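Local coordinates for enoyl-acyl carrier protein reductase (Uncultured bacterium, PDB 6KIA) that probably catalyses the NADH-dependent reduction of enoyl-acyl carrier protein in fatty acid synthesis and is associated with triclosan resistance, at residues W113-L118 against A191-L197; A312-G318 against A430-N434; S13-R17 against A153-F157; L342-I346 against E382-M386. One frame throughout, in Å; residues are numbered along the deposited sequence.

Interaction 1 (W113-L118 against A191-L197)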
loop_
_atom_site.group_PDB
_atom_site.type_symbol
_atom_site.label_atom_id
_atom_site.label_comp_id
_atom_site.label_asym_id
_atom_site.label_seq_id
_atom_site.Cartn_x
_atom_site.Cartn_y
_atom_site.Cartn_z
ATOM N N TRP A 113 -13.511 -9.912 24.222
ATOM C CA TRP A 113 -12.244 -9.704 23.519
ATOM C C TRP A 113 -11.357 -8.593 24.101
ATOM O O TRP A 113 -10.135 -8.707 24.046
ATOM C CB TRP A 113 -12.493 -9.418 22.031
ATOM C CG TRP A 113 -13.108 -8.092 21.741
ATOM C CD1 TRP A 113 -14.437 -7.817 21.622
ATOM C CD2 TRP A 113 -12.419 -6.855 21.513
ATOM N NE1 TRP A 113 -14.620 -6.482 21.350
ATOM C CE2 TRP A 113 -13.395 -5.869 21.273
ATOM C CE3 TRP A 113 -11.066 -6.483 21.486
ATOM C CZ2 TRP A 113 -13.068 -4.541 21.015
ATOM C CZ3 TRP A 113 -10.747 -5.168 21.243
ATOM C CH2 TRP A 113 -11.740 -4.210 20.996
ATOM N N GLN A 114 -11.942 -7.542 24.675
ATOM C CA GLN A 114 -11.122 -6.418 25.145
ATOM C C GLN A 114 -10.318 -6.812 26.374
ATOM O O GLN A 114 -9.251 -6.242 26.644
ATOM C CB GLN A 114 -11.971 -5.194 25.490
ATOM C CG GLN A 114 -12.397 -4.365 24.315
ATOM C CD GLN A 114 -12.768 -2.943 24.698
ATOM O OE1 GLN A 114 -11.973 -2.215 25.290
ATOM N NE2 GLN A 114 -13.992 -2.548 24.371
ATOM N N ASP A 115 -10.821 -7.803 27.092
ATOM C CA ASP A 115 -10.198 -8.213 28.332
ATOM C C ASP A 115 -9.468 -9.548 28.204
ATOM O O ASP A 115 -8.722 -9.929 29.112
ATOM C CB ASP A 115 -11.270 -8.309 29.417
ATOM C CG ASP A 115 -11.786 -6.948 29.847
ATOM O OD1 ASP A 115 -10.989 -5.988 29.903
ATOM O OD2 ASP A 115 -12.998 -6.840 30.123
ATOM N N ASP A 116 -9.680 -10.260 27.092
ATOM C CA ASP A 116 -9.006 -11.554 26.882
ATOM C C ASP A 116 -7.499 -11.386 26.764
ATOM O O ASP A 116 -7.010 -10.452 26.127
ATOM C CB ASP A 116 -9.549 -12.269 25.639
ATOM C CG ASP A 116 -10.875 -12.983 25.891
ATOM O OD1 ASP A 116 -11.208 -13.282 27.060
ATOM O OD2 ASP A 116 -11.594 -13.251 24.903
ATOM N N LYS A 117 -6.759 -12.312 27.366
ATOM C CA LYS A 117 -5.305 -12.205 27.385
ATOM C C LYS A 117 -4.714 -13.390 26.637
ATOM O O LYS A 117 -5.286 -14.477 26.646
ATOM C CB LYS A 117 -4.790 -12.161 28.823
ATOM C CG LYS A 117 -5.183 -10.858 29.546
ATOM C CD LYS A 117 -4.823 -9.609 28.781
ATOM C CE LYS A 117 -5.340 -8.408 29.536
ATOM N NZ LYS A 117 -5.069 -7.100 28.909
ATOM N N LEU A 118 -3.563 -13.189 26.001
ATOM C CA LEU A 118 -2.951 -14.244 25.202
ATOM C C LEU A 118 -1.671 -14.803 25.826
ATOM O O LEU A 118 -0.944 -14.096 26.527
ATOM C CB LEU A 118 -2.665 -13.720 23.782
ATOM C CG LEU A 118 -3.902 -13.401 22.939
ATOM C CD1 LEU A 118 -3.544 -12.641 21.656
ATOM C CD2 LEU A 118 -4.600 -14.697 22.582
ATOM N N ALA A 191 -9.029 1.245 21.745
ATOM C CA ALA A 191 -9.650 0.069 22.361
ATOM C C ALA A 191 -9.099 -1.222 21.746
ATOM O O ALA A 191 -8.809 -2.200 22.448
ATOM C CB ALA A 191 -11.175 0.128 22.220
ATOM N N LEU A 192 -8.949 -1.230 20.425
ATOM C CA LEU A 192 -8.348 -2.381 19.771
ATOM C C LEU A 192 -6.876 -2.503 20.136
ATOM O O LEU A 192 -6.398 -3.579 20.519
ATOM C CB LEU A 192 -8.479 -2.277 18.245
ATOM C CG LEU A 192 -7.796 -3.399 17.462
ATOM C CD1 LEU A 192 -8.377 -4.752 17.816
ATOM C CD2 LEU A 192 -7.870 -3.142 15.945
ATOM N N LEU A 193 -6.142 -1.405 19.977
ATOM C CA LEU A 193 -4.684 -1.485 20.091
ATOM C C LEU A 193 -4.210 -1.813 21.517
ATOM O O LEU A 193 -3.135 -2.389 21.694
ATOM C CB LEU A 193 -4.035 -0.190 19.590
ATOM C CG LEU A 193 -4.172 0.093 18.085
ATOM C CD1 LEU A 193 -3.053 0.994 17.603
ATOM C CD2 LEU A 193 -4.211 -1.192 17.257
ATOM N N ASN A 194 -5.003 -1.464 22.527
ATOM C CA ASN A 194 -4.619 -1.772 23.909
ATOM C C ASN A 194 -4.958 -3.199 24.331
ATOM O O ASN A 194 -4.442 -3.704 25.340
ATOM C CB ASN A 194 -5.276 -0.798 24.881
ATOM C CG ASN A 194 -4.792 0.626 24.706
ATOM O OD1 ASN A 194 -3.662 0.863 24.281
ATOM N ND2 ASN A 194 -5.650 1.588 25.044
ATOM N N SER A 195 -5.824 -3.860 23.579
ATOM C CA SER A 195 -6.145 -5.250 23.878
ATOM C C SER A 195 -5.020 -6.195 23.418
ATOM O O SER A 195 -4.202 -5.821 22.575
ATOM C CB SER A 195 -7.462 -5.649 23.215
ATOM O OG SER A 195 -7.309 -5.704 21.800
ATOM N N ASP A 196 -4.980 -7.406 23.965
ATOM C CA ASP A 196 -4.001 -8.391 23.499
ATOM C C ASP A 196 -4.267 -8.742 22.036
ATOM O O ASP A 196 -3.327 -8.942 21.266
ATOM C CB ASP A 196 -4.005 -9.648 24.372
ATOM C CG ASP A 196 -3.106 -9.513 25.584
ATOM O OD1 ASP A 196 -2.708 -8.375 25.914
ATOM O OD2 ASP A 196 -2.779 -10.555 26.190
ATOM N N LEU A 197 -5.543 -8.791 21.651
ATOM C CA LEU A 197 -5.894 -8.977 20.231
ATOM C C LEU A 197 -5.184 -7.956 19.324
ATOM O O LEU A 197 -4.549 -8.329 18.325
ATOM C CB LEU A 197 -7.405 -8.864 20.033
ATOM C CG LEU A 197 -7.885 -8.944 18.585
ATOM C CD1 LEU A 197 -7.603 -10.320 18.034
ATOM C CD2 LEU A 197 -9.388 -8.577 18.487
HETATM O O HOH W 1 -7.644 -9.377 23.603
HETATM O O HOH W 2 -6.801 -7.779 26.278
HETATM O O HOH W 3 -9.013 -2.205 25.061
HETATM O O HOH W 4 -3.380 -5.790 26.592
#
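A loop can be fastened to a break between two helices through backbone groups, a carboxylate and an indole, and 113-118 does so where helix 189-194 gives way to helix 196-219. One direct hydrogen bond crosses: Leu118 N gives its proton to Asp196 OD2 at 2.8 Å, an oxygen that also takes a weak bond from Trp120. Ser195, the N-cap of the second helix, caps Gly198 N with its side chain. Water carries much of the remaining polar contact. Water 1 joins Asp116 O (2.8 Å) to Leu197 N (2.9 Å), and water 2 links Gln114 O (2.9 Å) to Asp196 N (3.0 Å), so backbone amides at the start of helix 196-219 donate to waters that also sit by loop carbonyls. The apolar part belongs to Trp113, whose CE3 meets Leu197 CD2 at 4.0 Å and whose CZ3 lies 4.2 Å from Leu192 CD1; Ile174 of helix 169-180 adjoins both Trp113 and Leu197. Ordered solvent is thus part of the join, alongside the buried indole.

Interaction 2 (A312-G318 against A430-N434)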
loop_
_atom_site.group_PDB
_atom_site.type_symbol
_atom_site.label_atom_id
_atom_site.label_comp_id
_atom_site.label_asym_id
_atom_site.label_seq_id
_atom_site.Cartn_x
_atom_site.Cartn_y
_atom_site.Cartn_z
ATOM N N ALA A 312 -5.492 19.834 -8.172
ATOM C CA ALA A 312 -4.071 19.745 -8.499
ATOM C C ALA A 312 -3.903 19.589 -9.994
ATOM O O ALA A 312 -2.970 20.173 -10.588
ATOM C CB ALA A 312 -3.423 18.580 -7.731
ATOM N N LEU A 313 -4.824 18.857 -10.623
ATOM C CA LEU A 313 -4.687 18.649 -12.060
ATOM C C LEU A 313 -4.779 19.999 -12.755
ATOM O O LEU A 313 -4.096 20.237 -13.755
ATOM C CB LEU A 313 -5.745 17.705 -12.619
ATOM C CG LEU A 313 -5.615 16.241 -12.220
ATOM C CD1 LEU A 313 -6.699 15.407 -12.873
ATOM C CD2 LEU A 313 -4.222 15.687 -12.517
ATOM N N LYS A 314 -5.602 20.896 -12.213
ATOM C CA LYS A 314 -5.745 22.205 -12.840
ATOM C C LYS A 314 -4.556 23.073 -12.503
ATOM O O LYS A 314 -4.039 23.808 -13.358
ATOM C CB LYS A 314 -7.049 22.884 -12.364
ATOM C CG LYS A 314 -8.301 22.316 -12.986
ATOM C CD LYS A 314 -9.426 23.344 -12.943
ATOM C CE LYS A 314 -10.482 23.072 -13.994
ATOM N NZ LYS A 314 -11.764 23.723 -13.603
ATOM N N LYS A 315 -4.075 22.947 -11.277
ATOM C CA LYS A 315 -3.047 23.843 -10.778
ATOM C C LYS A 315 -1.699 23.595 -11.461
ATOM O O LYS A 315 -0.933 24.528 -11.746
ATOM C CB LYS A 315 -2.908 23.656 -9.272
ATOM C CG LYS A 315 -1.877 24.530 -8.602
ATOM C CD LYS A 315 -1.857 24.257 -7.097
ATOM C CE LYS A 315 -0.870 25.153 -6.373
ATOM N NZ LYS A 315 -1.348 26.568 -6.387
ATOM N N GLU A 316 -1.428 22.333 -11.769
ATOM C CA GLU A 316 -0.116 21.973 -12.279
ATOM C C GLU A 316 -0.043 22.030 -13.798
ATOM O O GLU A 316 0.283 21.047 -14.456
ATOM C CB GLU A 316 0.256 20.585 -11.754
ATOM C CG GLU A 316 0.330 20.555 -10.248
ATOM C CD GLU A 316 1.317 21.549 -9.656
ATOM O OE1 GLU A 316 2.350 21.848 -10.296
ATOM O OE2 GLU A 316 1.066 22.026 -8.526
ATOM N N ASN A 317 -0.335 23.214 -14.334
ATOM C CA ASN A 317 -0.346 23.451 -15.779
ATOM C C ASN A 317 -1.344 22.528 -16.483
ATOM O O ASN A 317 -1.036 21.920 -17.518
ATOM C CB ASN A 317 1.056 23.285 -16.377
ATOM C CG ASN A 317 1.151 23.824 -17.800
ATOM O OD1 ASN A 317 1.537 23.114 -18.730
ATOM N ND2 ASN A 317 0.785 25.087 -17.970
ATOM N N GLY A 318 -2.531 22.388 -15.896
ATOM C CA GLY A 318 -3.565 21.581 -16.515
ATOM C C GLY A 318 -4.021 22.242 -17.812
ATOM O O GLY A 318 -4.063 23.466 -17.914
ATOM N N ALA A 430 0.221 15.170 -10.194
ATOM C CA ALA A 430 -0.500 15.980 -11.169
ATOM C C ALA A 430 0.453 16.462 -12.267
ATOM O O ALA A 430 0.103 16.430 -13.455
ATOM C CB ALA A 430 -1.189 17.161 -10.462
ATOM N N LYS A 431 1.653 16.886 -11.881
ATOM C CA LYS A 431 2.672 17.279 -12.878
ATOM C C LYS A 431 2.957 16.139 -13.867
ATOM O O LYS A 431 2.935 16.343 -15.095
ATOM C CB LYS A 431 3.986 17.680 -12.204
ATOM C CG LYS A 431 3.961 18.985 -11.435
ATOM C CD LYS A 431 5.336 19.318 -10.890
ATOM C CE LYS A 431 5.365 20.701 -10.268
ATOM N NZ LYS A 431 6.662 20.940 -9.585
ATOM N N GLN A 432 3.214 14.951 -13.324
ATOM C CA GLN A 432 3.453 13.759 -14.137
ATOM C C GLN A 432 2.248 13.464 -15.071
ATOM O O GLN A 432 2.420 13.193 -16.264
ATOM C CB GLN A 432 3.751 12.534 -13.236
ATOM C CG GLN A 432 3.821 11.291 -14.044
ATOM C CD GLN A 432 5.132 11.195 -14.830
ATOM O OE1 GLN A 432 6.213 11.425 -14.292
ATOM N NE2 GLN A 432 5.014 11.020 -16.127
ATOM N N LEU A 433 1.025 13.542 -14.552
ATOM C CA LEU A 433 -0.129 13.177 -15.370
ATOM C C LEU A 433 -0.390 14.213 -16.480
ATOM O O LEU A 433 -0.718 13.854 -17.613
ATOM C CB LEU A 433 -1.378 13.067 -14.490
ATOM C CG LEU A 433 -1.453 11.832 -13.580
ATOM C CD1 LEU A 433 -2.502 12.018 -12.492
ATOM C CD2 LEU A 433 -1.764 10.623 -14.467
ATOM N N ASN A 434 -0.187 15.485 -16.177
ATOM C CA ASN A 434 -0.398 16.501 -17.198
ATOM C C ASN A 434 0.675 16.381 -18.266
ATOM O O ASN A 434 0.383 16.533 -19.445
ATOM C CB ASN A 434 -0.455 17.890 -16.579
ATOM C CG ASN A 434 -1.819 18.177 -15.949
ATOM O OD1 ASN A 434 -2.851 17.629 -16.376
ATOM N ND2 ASN A 434 -1.822 18.988 -14.907
#
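Small side chains let helices come close, and Ala430 is a clear case: its CB lies 3.8 Å from Ala312 CB and 3.9 Å from Leu313 CD2, while the CA atoms of Leu313 and Ala430 are 5.0 Å apart. The aliphatic part of Glu316 covers the same alanine, with Glu316 CG 3.7 Å from Ala430 CB. Leu313 CD2 also reaches Leu433 CD1 at 4.1 Å, extending the apolar patch toward helix 394-413, where Leu401 touches Leu313. The contact thus joins the end of helix 309-315 to helix 426-436, the last helix of this Rossmann-related chain, which follows strand 421-423 at one end of the parallel part of the central sheet. Beyond the alanine, the first helix gives way at Glu316, the centre of an inverse gamma turn. Asn434 meets this end: its ND2 donates to Leu313 O, in the last turn, at 2.8 Å and to Glu316 O, just past it, at 3.0 Å, so a single amide group serves two carbonyls. At the polar edge the Glu316 carboxylate is held by Tyr252 through OE2; Glu316 OE1 packs 3.2 Å from Lys431 CE, but at 4.5 Å from Lys431 NZ it is too distant for a salt bridge.

Interaction 3 (S13-R17 against A153-F157)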
loop_
_atom_site.group_PDB
_atom_site.type_symbol
_atom_site.label_atom_id
_atom_site.label_comp_id
_atom_site.label_asym_id
_atom_site.label_seq_id
_atom_site.Cartn_x
_atom_site.Cartn_y
_atom_site.Cartn_z
ATOM N N SER A 13 15.273 10.209 -15.856
ATOM C CA SER A 13 16.329 9.273 -16.245
ATOM C C SER A 13 15.823 7.822 -16.203
ATOM O O SER A 13 14.814 7.504 -15.550
ATOM C CB SER A 13 17.587 9.474 -15.382
ATOM O OG SER A 13 17.519 8.783 -14.152
ATOM N N ASN A 14 16.461 6.962 -16.995
ATOM C CA ASN A 14 16.139 5.546 -17.015
ATOM C C ASN A 14 17.362 4.714 -17.377
ATOM O O ASN A 14 18.037 4.979 -18.372
ATOM C CB ASN A 14 15.018 5.208 -18.008
ATOM C CG ASN A 14 14.901 3.699 -18.255
ATOM O OD1 ASN A 14 14.597 2.937 -17.331
ATOM N ND2 ASN A 14 15.092 3.268 -19.497
ATOM N N ILE A 15 17.626 3.693 -16.581
ATOM C CA ILE A 15 18.729 2.771 -16.866
ATOM C C ILE A 15 18.261 1.386 -17.308
ATOM O O ILE A 15 19.084 0.535 -17.669
ATOM C CB ILE A 15 19.629 2.595 -15.635
ATOM C CG1 ILE A 15 18.854 1.919 -14.493
ATOM C CG2 ILE A 15 20.174 3.942 -15.180
ATOM C CD1 ILE A 15 19.723 1.555 -13.308
ATOM N N PHE A 16 16.956 1.137 -17.262
ATOM C CA PHE A 16 16.450 -0.208 -17.505
ATOM C C PHE A 16 16.153 -0.456 -18.985
ATOM O O PHE A 16 15.643 0.419 -19.707
ATOM C CB PHE A 16 15.208 -0.480 -16.634
ATOM C CG PHE A 16 15.483 -0.349 -15.153
ATOM C CD1 PHE A 16 16.150 -1.359 -14.473
ATOM C CD2 PHE A 16 15.081 0.787 -14.446
ATOM C CE1 PHE A 16 16.434 -1.241 -13.117
ATOM C CE2 PHE A 16 15.370 0.909 -13.071
ATOM C CZ PHE A 16 16.047 -0.127 -12.420
ATOM N N ARG A 17 16.508 -1.655 -19.430
ATOM C CA ARG A 17 16.459 -2.013 -20.842
ATOM C C ARG A 17 16.042 -3.471 -20.978
ATOM O O ARG A 17 15.956 -4.178 -19.979
ATOM C CB ARG A 17 17.835 -1.787 -21.489
ATOM C CG ARG A 17 17.805 -0.928 -22.736
ATOM C CD ARG A 17 19.096 -0.139 -22.907
ATOM N NE ARG A 17 18.866 1.303 -22.802
ATOM C CZ ARG A 17 19.316 2.060 -21.805
ATOM N NH1 ARG A 17 20.045 1.516 -20.835
ATOM N NH2 ARG A 17 19.054 3.359 -21.779
ATOM N N ALA A 153 23.180 -7.644 -15.796
ATOM C CA ALA A 153 21.816 -7.100 -15.779
ATOM C C ALA A 153 21.567 -6.134 -14.631
ATOM O O ALA A 153 22.256 -6.143 -13.601
ATOM C CB ALA A 153 20.825 -8.205 -15.740
ATOM N N ASN A 154 20.570 -5.283 -14.843
ATOM C CA ASN A 154 19.992 -4.477 -13.770
ATOM C C ASN A 154 18.818 -5.230 -13.203
ATOM O O ASN A 154 18.135 -5.934 -13.935
ATOM C CB ASN A 154 19.552 -3.109 -14.294
ATOM C CG ASN A 154 20.705 -2.288 -14.845
ATOM O OD1 ASN A 154 21.833 -2.403 -14.383
ATOM N ND2 ASN A 154 20.411 -1.433 -15.827
ATOM N N ALA A 155 18.596 -5.112 -11.895
ATOM C CA ALA A 155 17.463 -5.752 -11.265
ATOM C C ALA A 155 16.673 -4.716 -10.430
ATOM O O ALA A 155 17.241 -3.882 -9.712
ATOM C CB ALA A 155 17.911 -6.930 -10.392
ATOM N N PHE A 156 15.358 -4.829 -10.521
ATOM C CA PHE A 156 14.405 -3.934 -9.868
ATOM C C PHE A 156 13.476 -4.823 -9.052
ATOM O O PHE A 156 12.641 -5.550 -9.606
ATOM C CB PHE A 156 13.641 -3.144 -10.960
ATOM C CG PHE A 156 12.787 -1.993 -10.465
ATOM C CD1 PHE A 156 12.642 -0.854 -11.252
ATOM C CD2 PHE A 156 12.232 -1.990 -9.196
ATOM C CE1 PHE A 156 11.859 0.238 -10.811
ATOM C CE2 PHE A 156 11.454 -0.905 -8.755
ATOM C CZ PHE A 156 11.295 0.197 -9.561
ATOM N N PHE A 157 13.636 -4.788 -7.728
ATOM C CA PHE A 157 12.794 -5.576 -6.833
ATOM C C PHE A 157 11.717 -4.660 -6.280
ATOM O O PHE A 157 12.040 -3.717 -5.564
ATOM C CB PHE A 157 13.607 -6.185 -5.672
ATOM C CG PHE A 157 14.615 -7.219 -6.091
ATOM C CD1 PHE A 157 14.268 -8.563 -6.173
ATOM C CD2 PHE A 157 15.907 -6.843 -6.364
ATOM C CE1 PHE A 157 15.204 -9.525 -6.529
ATOM C CE2 PHE A 157 16.857 -7.785 -6.713
ATOM C CZ PHE A 157 16.501 -9.140 -6.818
#
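An irregular segment that pairs its own backbone with one side chain, then offers a buried aromatic ring to a strand, is the striking feature here. Asn14 forms an Asx turn, its OD1 accepting from Phe16 N at 3.0 Å, and the same amide returns a bond from ND2 to Phe16 O at 2.9 Å. The strand is 155-159, an inner member of the parallel Rossmann-type sheet, lying between strands 21-25 and 234-240; segment 13-17 comes just before the first of these. With the backbone at Phe16 fixed by Asn14, the Phe16 ring extends across the beginning of the strand. Its CE1 lies 3.8 Å from Asn154 CB, and Phe156 CD1 sits over one face of the ring, 3.7 Å from Phe16 CZ. The two rings meet obliquely, with centroids 5.3 Å apart and planes at 36°. Phe22 and Phe411 each meet one of the pair, Phe22 against Phe156 and Phe411 against Phe16, so the aromatic cluster spans two strands, the N-terminal segment and helix 394-413. The cluster belongs to the framework of the sheet: the Phe156 side chain is about 13 Å from the bound NADH. At the polar margin Asn154 OD1 accepts from Gln233 N, tying the strand's entry to its neighbour, while Asn154 ND2 lies 3.0 Å from Ile15 O and 3.9 Å from Ile15 CG1.

Interaction 4 (L342-I346 against E382-M386)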
loop_
_atom_site.group_PDB
_atom_site.type_symbol
_atom_site.label_atom_id
_atom_site.label_comp_id
_atom_site.label_asym_id
_atom_site.label_seq_id
_atom_site.Cartn_x
_atom_site.Cartn_y
_atom_site.Cartn_z
ATOM N N LEU A 342 -19.208 19.100 -4.584
ATOM C CA LEU A 342 -18.447 17.995 -3.996
ATOM C C LEU A 342 -17.116 18.541 -3.467
ATOM O O LEU A 342 -16.739 18.348 -2.294
ATOM C CB LEU A 342 -18.213 16.892 -5.039
ATOM C CG LEU A 342 -17.622 15.546 -4.560
ATOM C CD1 LEU A 342 -17.931 14.430 -5.569
ATOM C CD2 LEU A 342 -16.134 15.617 -4.307
ATOM N N LEU A 343 -16.388 19.229 -4.343
ATOM C CA LEU A 343 -15.081 19.719 -3.959
ATOM C C LEU A 343 -15.145 20.741 -2.828
ATOM O O LEU A 343 -14.236 20.799 -1.991
ATOM C CB LEU A 343 -14.368 20.304 -5.166
ATOM C CG LEU A 343 -13.894 19.254 -6.179
ATOM C CD1 LEU A 343 -13.358 19.931 -7.424
ATOM C CD2 LEU A 343 -12.803 18.347 -5.563
ATOM N N GLN A 344 -16.211 21.543 -2.814
ATOM C CA GLN A 344 -16.374 22.532 -1.756
ATOM C C GLN A 344 -16.656 21.836 -0.428
ATOM O O GLN A 344 -16.199 22.268 0.635
ATOM C CB GLN A 344 -17.499 23.512 -2.122
ATOM C CG GLN A 344 -17.674 24.638 -1.103
ATOM C CD GLN A 344 -16.425 25.507 -0.999
ATOM O OE1 GLN A 344 -15.926 26.015 -2.009
ATOM N NE2 GLN A 344 -15.898 25.655 0.213
ATOM N N LYS A 345 -17.354 20.711 -0.475
ATOM C CA LYS A 345 -17.622 19.993 0.747
ATOM C C LYS A 345 -16.325 19.396 1.306
ATOM O O LYS A 345 -16.110 19.339 2.537
ATOM C CB LYS A 345 -18.666 18.902 0.475
ATOM C CG LYS A 345 -18.940 17.962 1.622
ATOM C CD LYS A 345 -20.128 17.075 1.268
ATOM C CE LYS A 345 -21.391 17.909 1.006
ATOM N NZ LYS A 345 -21.985 18.586 2.200
ATOM N N ILE A 346 -15.421 19.006 0.404
ATOM C CA ILE A 346 -14.099 18.571 0.856
ATOM C C ILE A 346 -13.236 19.736 1.390
ATOM O O ILE A 346 -12.542 19.607 2.413
ATOM C CB ILE A 346 -13.345 17.846 -0.271
ATOM C CG1 ILE A 346 -14.128 16.606 -0.707
ATOM C CG2 ILE A 346 -11.897 17.487 0.194
ATOM C CD1 ILE A 346 -14.125 15.480 0.330
ATOM N N GLU A 382 -22.289 11.076 2.361
ATOM C CA GLU A 382 -22.957 12.120 1.579
ATOM C C GLU A 382 -22.431 12.191 0.142
ATOM O O GLU A 382 -23.206 12.274 -0.843
ATOM C CB GLU A 382 -22.799 13.500 2.236
ATOM C CG GLU A 382 -23.583 13.711 3.518
ATOM C CD GLU A 382 -23.127 14.943 4.289
ATOM O OE1 GLU A 382 -22.507 15.842 3.681
ATOM O OE2 GLU A 382 -23.399 15.022 5.507
ATOM N N ILE A 383 -21.109 12.140 0.027
ATOM C CA ILE A 383 -20.519 12.247 -1.304
ATOM C C ILE A 383 -20.886 11.007 -2.122
ATOM O O ILE A 383 -21.275 11.118 -3.282
ATOM C CB ILE A 383 -19.014 12.434 -1.245
ATOM C CG1 ILE A 383 -18.733 13.842 -0.710
ATOM C CG2 ILE A 383 -18.403 12.262 -2.644
ATOM C CD1 ILE A 383 -17.298 14.075 -0.370
ATOM N N THR A 384 -20.812 9.822 -1.527
ATOM C CA THR A 384 -21.258 8.642 -2.256
ATOM C C THR A 384 -22.713 8.754 -2.723
ATOM O O THR A 384 -23.048 8.347 -3.846
ATOM C CB THR A 384 -21.079 7.387 -1.408
ATOM O OG1 THR A 384 -19.680 7.214 -1.176
ATOM C CG2 THR A 384 -21.625 6.166 -2.141
ATOM N N LYS A 385 -23.567 9.372 -1.913
ATOM C CA LYS A 385 -24.959 9.491 -2.327
ATOM C C LYS A 385 -25.155 10.555 -3.399
ATOM O O LYS A 385 -26.231 10.606 -4.026
ATOM C CB LYS A 385 -25.866 9.823 -1.139
ATOM C CG LYS A 385 -25.925 8.780 -0.033
ATOM C CD LYS A 385 -26.879 9.263 1.059
ATOM C CE LYS A 385 -26.578 8.641 2.413
ATOM N NZ LYS A 385 -25.788 7.391 2.298
ATOM N N MET A 386 -24.113 11.347 -3.675
ATOM C CA MET A 386 -24.178 12.248 -4.840
ATOM C C MET A 386 -24.085 11.557 -6.208
ATOM O O MET A 386 -24.292 12.198 -7.243
ATOM C CB MET A 386 -23.061 13.286 -4.775
ATOM C CG MET A 386 -23.178 14.261 -3.625
ATOM S SD MET A 386 -21.686 15.246 -3.567
ATOM C CE MET A 386 -22.006 16.248 -2.118
#
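A salt bridge at the rim of an apolar helix contact is a recurring theme in alpha-helical proteins, and Lys345 with Glu382 provides it here. Lys345 NZ donates to Glu382 OE1 at 3.2 Å. The pair links helix 339-351 with the C-terminal part of helix 370-385, two elements of the helical region that follows strand 283-287 in the chain and precedes the last strand of the sheet, 421-423, in this Rossmann-clan reductase. Lys345 is more than a charge carrier. To arrive at the carboxylate its aliphatic chain passes across the second helix, with CD 4.0 Å from Ile383 CG1 and CE 3.6 Å from Met386 CE, so that methylene groups lie between the exposed charges and the buried interior. Deeper in, Ile383 points toward the partner helix and has 76 Å² covered by 342-346. Leu342 meets Ile383 through CD1, 3.7 Å from Ile383 CG2. Leu342 also packs against the thioether of Met386, its CB lying 4.1 Å from Met386 SD. Phe307, from the loop preceding helix 309-315, touches Leu342, Ile346 and Ile383 alike and so brings a third part of the chain to the same apolar cluster. Ile346 keeps its CA-to-CB bond sideways, yet its m chi2 carries the terminal methyl across the gap, where Ile346 CD1 comes to 3.5 Å from Ile383 CD1.

Taken together, the four contacts illustrate how chemistry follows position. Interactions 3 and 4 are buried, whereas 1 and 2 are only partly so. Interaction 3 alone holds a strand of the central sheet, and its meeting is largely aromatic. Interactions 2 and 4 both join helices, with nearest atoms about 7 Å apart, and interaction 4 is nested within the chain loop that interaction 2 closes; yet one relies on a side-chain amide at a helix end, the other on a salt bridge bordering an aliphatic interior. Helix 394-413 borders interactions 2 and 3, whose nearest atoms are about 9 Å apart. Interaction 1 stands apart, its centre 46 Å from those of 2 and 3, and water supplies much of its polar bonding.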